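Local coordinates for protein angel homolog 2 (Homo sapiens, PDB 6RW0) that acts as a 2',3'-cyclic phosphatase of the CCR4 deadenylase family and probably binds the 3' untranslated regions of mRNA, at residues F237-L245 with L259-Q267. Residues are numbered along the deposited sequence; the frame is centred on the assembly and turned at random.
Sequences FNSVPGSPL and LPIGKVSGQ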
loop_
_atom_site.group_PDB
_atom_site.type_symbol
_atom_site.label_atom_id
_atom_site.label_comp_id
_atom_site.label_asym_id
_atom_site.label_seq_id
_atom_site.Cartn_x
_atom_site.Cartn_y
_atom_site.Cartn_z
ATOM N N PHE A 237 1.246 3.402 -2.780
ATOM C CA PHE A 237 2.380 4.292 -2.538
ATOM C C PHE A 237 2.411 5.467 -3.502
ATOM O O PHE A 237 3.271 6.343 -3.364
ATOM C CB PHE A 237 3.705 3.501 -2.570
ATOM C CG PHE A 237 3.853 2.551 -1.405
ATOM C CD1 PHE A 237 3.152 1.354 -1.370
ATOM C CD2 PHE A 237 4.663 2.878 -0.330
ATOM C CE1 PHE A 237 3.249 0.506 -0.295
ATOM C CE2 PHE A 237 4.776 2.018 0.748
ATOM C CZ PHE A 237 4.064 0.837 0.768
ATOM N N ASN A 238 1.483 5.511 -4.460
ATOM C CA ASN A 238 1.419 6.590 -5.446
ATOM C C ASN A 238 2.790 6.845 -6.060
ATOM O O ASN A 238 3.173 7.981 -6.346
ATOM C CB ASN A 238 0.794 7.844 -4.851
ATOM C CG ASN A 238 -0.719 7.841 -4.975
ATOM O OD1 ASN A 238 -1.265 7.559 -6.041
ATOM N ND2 ASN A 238 -1.402 8.132 -3.888
ATOM N N SER A 239 3.528 5.760 -6.279
ATOM C CA SER A 239 4.871 5.819 -6.825
ATOM C C SER A 239 5.038 4.593 -7.699
ATOM O O SER A 239 4.505 3.526 -7.372
ATOM C CB SER A 239 5.919 5.759 -5.716
ATOM O OG SER A 239 5.768 6.840 -4.806
ATOM N N VAL A 240 5.785 4.746 -8.789
ATOM C CA VAL A 240 5.859 3.703 -9.808
ATOM C C VAL A 240 7.127 2.861 -9.721
ATOM O O VAL A 240 8.111 3.259 -9.078
ATOM C CB VAL A 240 5.693 4.286 -11.223
ATOM C CG1 VAL A 240 4.416 5.126 -11.320
ATOM C CG2 VAL A 240 6.909 5.090 -11.609
ATOM N N PRO A 241 7.142 1.689 -10.349
ATOM C CA PRO A 241 8.333 0.836 -10.284
ATOM C C PRO A 241 9.563 1.541 -10.832
ATOM O O PRO A 241 9.515 2.237 -11.850
ATOM C CB PRO A 241 7.941 -0.383 -11.128
ATOM C CG PRO A 241 6.429 -0.441 -10.970
ATOM C CD PRO A 241 6.015 1.007 -11.028
ATOM N N GLY A 242 10.676 1.367 -10.125
ATOM C CA GLY A 242 11.922 1.970 -10.521
ATOM C C GLY A 242 12.078 3.419 -10.139
ATOM O O GLY A 242 13.149 3.993 -10.378
ATOM N N SER A 243 11.050 4.041 -9.577
ATOM C CA SER A 243 11.179 5.411 -9.119
ATOM C C SER A 243 12.150 5.474 -7.947
ATOM O O SER A 243 12.432 4.457 -7.304
ATOM C CB SER A 243 9.822 5.935 -8.663
ATOM O OG SER A 243 9.306 5.209 -7.553
ATOM N N PRO A 244 12.664 6.665 -7.627
ATOM C CA PRO A 244 13.522 6.769 -6.435
ATOM C C PRO A 244 12.873 6.236 -5.170
ATOM O O PRO A 244 13.531 5.559 -4.372
ATOM C CB PRO A 244 13.827 8.271 -6.359
ATOM C CG PRO A 244 13.796 8.712 -7.806
ATOM C CD PRO A 244 12.664 7.914 -8.419
ATOM N N LEU A 245 11.594 6.522 -4.948
ATOM C CA LEU A 245 10.939 6.019 -3.746
ATOM C C LEU A 245 10.863 4.491 -3.751
ATOM O O LEU A 245 11.158 3.844 -2.738
ATOM C CB LEU A 245 9.567 6.673 -3.621
ATOM C CG LEU A 245 8.817 6.335 -2.337
ATOM C CD1 LEU A 245 7.948 7.499 -1.863
ATOM C CD2 LEU A 245 7.952 5.071 -2.475
ATOM N N LEU A 259 17.988 15.604 -6.352
ATOM C CA LEU A 259 16.743 15.005 -6.823
ATOM C C LEU A 259 15.590 15.996 -6.689
ATOM O O LEU A 259 15.272 16.406 -5.565
ATOM C CB LEU A 259 16.451 13.748 -6.021
ATOM C CG LEU A 259 15.188 12.952 -6.313
ATOM C CD1 LEU A 259 15.151 12.540 -7.756
ATOM C CD2 LEU A 259 15.143 11.724 -5.398
ATOM N N PRO A 260 14.946 16.398 -7.782
ATOM C CA PRO A 260 13.780 17.287 -7.666
ATOM C C PRO A 260 12.624 16.607 -6.949
ATOM O O PRO A 260 12.426 15.392 -7.042
ATOM C CB PRO A 260 13.410 17.592 -9.124
ATOM C CG PRO A 260 14.644 17.293 -9.916
ATOM C CD PRO A 260 15.316 16.154 -9.192
ATOM N N ILE A 261 11.844 17.409 -6.218
ATOM C CA ILE A 261 10.767 16.834 -5.409
ATOM C C ILE A 261 9.749 16.081 -6.260
ATOM O O ILE A 261 9.167 15.085 -5.808
ATOM C CB ILE A 261 10.101 17.895 -4.503
ATOM C CG1 ILE A 261 9.556 19.083 -5.292
ATOM C CG2 ILE A 261 11.091 18.374 -3.436
ATOM C CD1 ILE A 261 8.725 20.010 -4.415
ATOM N N GLY A 262 9.520 16.515 -7.487
ATOM C CA GLY A 262 8.551 15.857 -8.328
ATOM C C GLY A 262 9.038 14.621 -9.040
ATOM O O GLY A 262 8.250 13.996 -9.757
ATOM N N LYS A 263 10.316 14.267 -8.900
ATOM C CA LYS A 263 10.876 13.079 -9.524
ATOM C C LYS A 263 10.921 11.896 -8.574
ATOM O O LYS A 263 11.244 10.782 -8.997
ATOM C CB LYS A 263 12.278 13.368 -10.075
ATOM C CG LYS A 263 12.308 14.504 -11.101
ATOM C CD LYS A 263 11.421 14.248 -12.310
ATOM C CE LYS A 263 12.090 13.318 -13.296
ATOM N NZ LYS A 263 13.424 13.825 -13.715
ATOM N N VAL A 264 10.555 12.106 -7.315
ATOM C CA VAL A 264 10.641 11.065 -6.299
ATOM C C VAL A 264 9.747 9.885 -6.646
ATOM O O VAL A 264 10.148 8.720 -6.516
ATOM C CB VAL A 264 10.274 11.664 -4.929
ATOM C CG1 VAL A 264 10.007 10.594 -3.900
ATOM C CG2 VAL A 264 11.353 12.606 -4.458
ATOM N N SER A 265 8.511 10.161 -7.055
ATOM C CA SER A 265 7.514 9.109 -7.206
ATOM C C SER A 265 7.459 8.516 -8.604
ATOM O O SER A 265 6.871 7.442 -8.781
ATOM C CB SER A 265 6.120 9.662 -6.915
ATOM O OG SER A 265 5.758 10.579 -7.942
ATOM N N GLY A 266 7.980 9.222 -9.595
ATOM C CA GLY A 266 7.939 8.742 -10.983
ATOM C C GLY A 266 6.564 8.916 -11.605
ATOM O O GLY A 266 6.372 8.483 -12.711
ATOM N N GLN A 267 5.622 9.560 -10.925
ATOM C CA GLN A 267 4.269 9.811 -11.478
ATOM C C GLN A 267 4.375 10.886 -12.551
ATOM O O GLN A 267 5.210 11.685 -12.422
ATOM C CB GLN A 267 3.313 10.394 -10.445
ATOM C CG GLN A 267 2.892 9.443 -9.338
ATOM C CD GLN A 267 2.404 10.244 -8.161
ATOM O OE1 GLN A 267 3.168 10.920 -7.509
ATOM N NE2 GLN A 267 1.114 10.194 -7.911
HETATM O O HOH W 1 -0.575 7.923 -8.794
#
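Val-240 N donates to Ser-265 O at 2.9 Å and Leu-245 N to Val-264 O at 3.1 Å, so consecutive carbonyls of 259-267 are taken up by Val-240 at the start of a turn and Leu-245 in the first turn of helix 244-251. The same Ser-265 O meets Ser-239 CA at 3.2 Å in a CA-H...O contact. Pro-244, with no N-H to offer, sets CD 3.3 Å from both Lys-263 O and Val-264 O, while its CB packs on Leu-259 CD2 at 3.8 Å. Val-240 to Ser-243 form a type II turn leading into the helix; Ser-243 is its N-cap, and OG, between its backbone N and carbonyl carbon (chi1 63°), caps Tyr-246 N and donates to Val-240 O. Both segments belong to the DNase I-like fold, 237-245 following strand 231-236, and the Asn-238 side chain lies about 7 Å from the bound magnesium ion. On that side Asn-238 O packs 3.0 Å from Gln-267 CD, without a hydrogen bond. The two amide planes lie 25° apart, bridged by a water that donates to Asn-238 OD1 and accepts from Gln-267 NE2; Leu-196 O holds Asn-238 ND2. Ser-265 OG closes an ST turn with Gln-267 N and donates to Gln-267 OE1 at 2.6 Å, in the carbonyl plane on a lone pair. Lys-206 NZ also bonds OE1, and NE2 bonds Tyr-198 O. A leucine replacing Gln-267 would probably leave the water, Ser-265 OG, Lys-206 and Tyr-198 O without their amide partner.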